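Long-range contact in metallo-beta-lactamase 1 (PDB 5MMD), which probably hydrolyses beta-lactam antibiotics to substituted beta-amino acids with the help of bound zinc ions: residues Thr50-Val61 with Glu81-Leu90. Numbering follows the deposited sequence.
Sequences TPWSESDTEKLV and EDKTAGIKWL. With ZN (zinc ion), chain C.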
loop_
_atom_site.group_PDB
_atom_site.type_symbol
_atom_site.label_atom_id
_atom_site.label_comp_id
_atom_site.label_asym_id
_atom_site.label_seq_id
_atom_site.Cartn_x
_atom_site.Cartn_y
_atom_site.Cartn_z
ATOM N N THR A 50 1.758 3.553 -5.826
ATOM C CA THR A 50 2.005 4.809 -6.479
ATOM C C THR A 50 1.305 5.930 -5.713
ATOM O O THR A 50 0.411 5.695 -4.917
ATOM C CB THR A 50 1.505 4.844 -7.942
ATOM O OG1 THR A 50 0.066 4.993 -7.947
ATOM C CG2 THR A 50 1.894 3.590 -8.714
ATOM N N PRO A 51 1.751 7.152 -5.939
ATOM C CA PRO A 51 0.978 8.318 -5.488
ATOM C C PRO A 51 -0.388 8.367 -6.198
ATOM O O PRO A 51 -0.621 7.623 -7.147
ATOM C CB PRO A 51 1.883 9.493 -5.876
ATOM C CG PRO A 51 3.268 8.952 -5.719
ATOM C CD PRO A 51 3.130 7.517 -6.290
ATOM N N TRP A 52 -1.266 9.246 -5.736
ATOM C CA TRP A 52 -2.624 9.369 -6.222
ATOM C C TRP A 52 -2.764 10.111 -7.537
ATOM O O TRP A 52 -3.879 10.442 -7.918
ATOM C CB TRP A 52 -3.475 10.111 -5.187
ATOM C CG TRP A 52 -4.879 9.657 -5.027
ATOM C CD1 TRP A 52 -5.714 9.146 -5.976
ATOM C CD2 TRP A 52 -5.631 9.694 -3.811
ATOM N NE1 TRP A 52 -6.950 8.870 -5.428
ATOM C CE2 TRP A 52 -6.919 9.180 -4.092
ATOM C CE3 TRP A 52 -5.338 10.121 -2.512
ATOM C CZ2 TRP A 52 -7.927 9.088 -3.116
ATOM C CZ3 TRP A 52 -6.312 10.005 -1.540
ATOM C CH2 TRP A 52 -7.604 9.481 -1.846
ATOM N N SER A 53 -1.671 10.398 -8.230
ATOM C CA SER A 53 -1.755 11.114 -9.512
ATOM C C SER A 53 -0.526 10.868 -10.374
ATOM O O SER A 53 0.558 10.520 -9.860
ATOM C CB SER A 53 -1.936 12.624 -9.294
ATOM O OG SER A 53 -0.733 13.265 -8.854
ATOM N N GLU A 54 -0.709 11.022 -11.683
ATOM C CA GLU A 54 0.393 10.932 -12.636
ATOM C C GLU A 54 1.457 11.969 -12.299
ATOM O O GLU A 54 2.663 11.661 -12.240
ATOM C CB GLU A 54 -0.137 11.133 -14.046
ATOM C CG GLU A 54 0.897 11.095 -15.118
ATOM C CD GLU A 54 0.286 11.118 -16.502
ATOM O OE1 GLU A 54 -0.598 10.278 -16.798
ATOM O OE2 GLU A 54 0.705 11.995 -17.282
ATOM N N SER A 55 1.003 13.201 -12.074
ATOM C CA SER A 55 1.914 14.289 -11.732
ATOM C C SER A 55 2.790 13.905 -10.543
ATOM O O SER A 55 4.015 14.029 -10.599
ATOM C CB SER A 55 1.143 15.569 -11.396
ATOM O OG SER A 55 2.053 16.617 -11.042
ATOM N N ASP A 56 2.160 13.464 -9.456
ATOM C CA ASP A 56 2.919 13.174 -8.247
ATOM C C ASP A 56 3.758 11.888 -8.389
ATOM O O ASP A 56 4.760 11.753 -7.717
ATOM C CB ASP A 56 1.992 13.088 -7.032
ATOM C CG ASP A 56 1.484 14.454 -6.606
ATOM O OD1 ASP A 56 2.248 15.428 -6.700
ATOM O OD2 ASP A 56 0.317 14.563 -6.233
ATOM N N THR A 57 3.357 10.969 -9.256
ATOM C CA THR A 57 4.159 9.781 -9.523
ATOM C C THR A 57 5.435 10.245 -10.222
ATOM O O THR A 57 6.524 9.885 -9.802
ATOM C CB THR A 57 3.422 8.713 -10.363
ATOM O OG1 THR A 57 2.310 8.214 -9.613
ATOM C CG2 THR A 57 4.371 7.525 -10.697
ATOM N N GLU A 58 5.315 11.100 -11.241
ATOM C CA GLU A 58 6.517 11.679 -11.853
ATOM C C GLU A 58 7.368 12.411 -10.823
ATOM O O GLU A 58 8.605 12.294 -10.857
ATOM C CB GLU A 58 6.200 12.649 -13.006
ATOM C CG GLU A 58 7.494 13.281 -13.578
ATOM C CD GLU A 58 7.901 14.618 -12.913
ATOM O OE1 GLU A 58 7.037 15.251 -12.262
ATOM O OE2 GLU A 58 9.092 15.047 -13.017
ATOM N N LYS A 59 6.741 13.162 -9.912
ATOM C CA LYS A 59 7.512 13.890 -8.909
ATOM C C LYS A 59 8.292 12.950 -8.006
ATOM O O LYS A 59 9.401 13.297 -7.556
ATOM C CB LYS A 59 6.606 14.788 -8.036
ATOM C CG LYS A 59 6.034 15.965 -8.765
ATOM C CD LYS A 59 5.111 16.788 -7.836
ATOM C CE LYS A 59 4.749 18.129 -8.440
ATOM N NZ LYS A 59 3.857 18.008 -9.622
ATOM N N LEU A 60 7.712 11.790 -7.721
ATOM C CA LEU A 60 8.323 10.823 -6.823
ATOM C C LEU A 60 9.524 10.197 -7.506
ATOM O O LEU A 60 10.600 10.078 -6.921
ATOM C CB LEU A 60 7.305 9.763 -6.401
ATOM C CG LEU A 60 7.819 8.694 -5.423
ATOM C CD1 LEU A 60 8.208 9.241 -4.053
ATOM C CD2 LEU A 60 6.773 7.533 -5.323
ATOM N N VAL A 61 9.347 9.864 -8.768
ATOM C CA VAL A 61 10.390 9.235 -9.553
ATOM C C VAL A 61 11.530 10.207 -9.735
ATOM O O VAL A 61 12.693 9.815 -9.644
ATOM C CB VAL A 61 9.854 8.743 -10.921
ATOM C CG1 VAL A 61 10.984 8.348 -11.829
ATOM C CG2 VAL A 61 8.954 7.566 -10.673
ATOM N N GLU A 81 -7.551 3.650 -7.045
ATOM C CA GLU A 81 -6.806 4.723 -7.681
ATOM C C GLU A 81 -5.750 5.374 -6.773
ATOM O O GLU A 81 -4.741 5.854 -7.276
ATOM C CB GLU A 81 -7.777 5.781 -8.164
ATOM C CG GLU A 81 -7.201 6.833 -9.074
ATOM C CD GLU A 81 -6.818 6.335 -10.452
ATOM O OE1 GLU A 81 -6.289 7.164 -11.211
ATOM O OE2 GLU A 81 -7.082 5.165 -10.814
ATOM N N ASP A 82 -5.964 5.364 -5.455
ATOM C CA ASP A 82 -4.984 5.992 -4.570
ATOM C C ASP A 82 -3.645 5.219 -4.569
ATOM O O ASP A 82 -2.647 5.785 -4.186
ATOM C CB ASP A 82 -5.511 6.190 -3.114
ATOM C CG ASP A 82 -6.050 4.930 -2.455
ATOM O OD1 ASP A 82 -6.615 4.085 -3.185
ATOM O OD2 ASP A 82 -5.993 4.837 -1.179
ATOM N N LYS A 83 -3.615 3.982 -5.036
ATOM C CA LYS A 83 -2.377 3.163 -5.009
ATOM C C LYS A 83 -1.878 2.740 -6.399
ATOM O O LYS A 83 -0.758 2.201 -6.538
ATOM C CB LYS A 83 -2.618 1.913 -4.165
ATOM C CG LYS A 83 -3.145 2.127 -2.773
ATOM C CD LYS A 83 -2.337 3.142 -1.938
ATOM C CE LYS A 83 -2.937 3.265 -0.532
ATOM N NZ LYS A 83 -2.327 4.370 0.191
ATOM N N THR A 84 -2.701 2.998 -7.423
ATOM C CA THR A 84 -2.439 2.597 -8.796
ATOM C C THR A 84 -2.444 3.752 -9.787
ATOM O O THR A 84 -2.286 3.519 -10.973
ATOM C CB THR A 84 -3.490 1.602 -9.322
ATOM O OG1 THR A 84 -4.790 2.224 -9.290
ATOM C CG2 THR A 84 -3.477 0.291 -8.497
ATOM N N ALA A 85 -2.654 4.989 -9.343
ATOM C CA ALA A 85 -2.843 6.066 -10.320
ATOM C C ALA A 85 -1.649 6.203 -11.237
ATOM O O ALA A 85 -1.792 6.631 -12.379
ATOM C CB ALA A 85 -3.138 7.440 -9.640
ATOM N N GLY A 86 -0.465 5.881 -10.740
ATOM C CA GLY A 86 0.729 6.116 -11.513
ATOM C C GLY A 86 1.187 4.955 -12.370
ATOM O O GLY A 86 2.202 5.079 -13.064
ATOM N N ILE A 87 0.468 3.839 -12.326
ATOM C CA ILE A 87 0.885 2.661 -13.090
ATOM C C ILE A 87 1.051 2.935 -14.585
ATOM O O ILE A 87 2.058 2.525 -15.162
ATOM C CB ILE A 87 -0.058 1.498 -12.918
ATOM C CG1 ILE A 87 0.103 0.955 -11.504
ATOM C CG2 ILE A 87 0.280 0.415 -13.999
ATOM C CD1 ILE A 87 -0.753 -0.166 -11.135
ATOM N N LYS A 88 0.111 3.655 -15.195
ATOM C CA LYS A 88 0.214 3.993 -16.601
ATOM C C LYS A 88 1.462 4.802 -16.906
ATOM O O LYS A 88 2.182 4.504 -17.873
ATOM C CB LYS A 88 -1.017 4.767 -17.092
ATOM C CG LYS A 88 -0.904 5.181 -18.569
ATOM C CD LYS A 88 -2.046 6.050 -19.050
ATOM C CE LYS A 88 -3.211 5.222 -19.556
ATOM N NZ LYS A 88 -4.261 6.089 -20.168
ATOM N N TRP A 89 1.727 5.825 -16.095
ATOM C CA TRP A 89 2.885 6.664 -16.343
ATOM C C TRP A 89 4.164 5.818 -16.203
ATOM O O TRP A 89 5.067 5.921 -17.020
ATOM C CB TRP A 89 2.905 7.871 -15.405
ATOM C CG TRP A 89 4.057 8.775 -15.672
ATOM C CD1 TRP A 89 4.115 9.822 -16.559
ATOM C CD2 TRP A 89 5.338 8.687 -15.071
ATOM N NE1 TRP A 89 5.367 10.396 -16.527
ATOM C CE2 TRP A 89 6.135 9.717 -15.620
ATOM C CE3 TRP A 89 5.898 7.832 -14.143
ATOM C CZ2 TRP A 89 7.462 9.907 -15.259
ATOM C CZ3 TRP A 89 7.233 8.029 -13.775
ATOM C CH2 TRP A 89 7.992 9.055 -14.346
ATOM N N LEU A 90 4.201 4.938 -15.217
ATOM C CA LEU A 90 5.395 4.150 -14.948
ATOM C C LEU A 90 5.620 3.150 -16.088
ATOM O O LEU A 90 6.749 2.958 -16.549
ATOM C CB LEU A 90 5.250 3.422 -13.626
ATOM C CG LEU A 90 5.283 4.219 -12.319
ATOM C CD1 LEU A 90 4.852 3.316 -11.158
ATOM C CD2 LEU A 90 6.660 4.786 -12.094
HETATM ZN ZN ZN C . -6.903 3.693 0.182
HETATM O O HOH W 1 -5.740 10.309 -9.934
HETATM O O HOH W 2 -8.442 2.970 -0.993
#
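Trp89 presses into the helix that begins at Glu54. Its CB touches Glu54 CG. With CG anti to the backbone N (chi1 -178°), the indole lies along that helix. CG and CD1 meet Glu54 CG, and CE3 lies 3.8 Å from Thr57 CG2. CE2 and CZ2 lie beneath Glu58 CB, which sits over one face, toward the rim. The Glu58 CA also stands over this face. CZ3 at the far end reaches Val61 CG2 at 3.6 Å, and CH2 reaches Val61 CB. The ring is thus a knob among Glu54, Thr57, Glu58 and Val61. Leu90 adds CD2 against Thr57 CG2 and CD1 against Thr50 CG2.

Thr50 ties the two segments together. Its N donates to Lys83 O (2.9 Å) from above the carbonyl plane. Its OG1 accepts a nearly straight bond from Gly86 N (3.0 Å, 166°) and donates to Pro51 O, so both roles of the hydroxyl are used. Gly86 leaves room for Thr57 OG1, which lies 3.2 Å from Gly86 CA and donates to Ser53 O.

Near the metal, Trp52 covers Asp82. Asp82 CB sits 3.4 Å above the centre of the indole, and Asp82 CA stands over the five-membered ring. Asp82 OD2 binds zinc at 2.0 Å, together with Cys159, His201 and a water. The loop after strand 44-48 and the start of helix 54-66 thus pack on Glu81 to Leu90, beside the Asp-Cys-His zinc site. Asp82 closes the His-X-His-X-Asp motif (His78, His80, Asp82) of the alpha-beta/beta-alpha metallo-beta-lactamase fold.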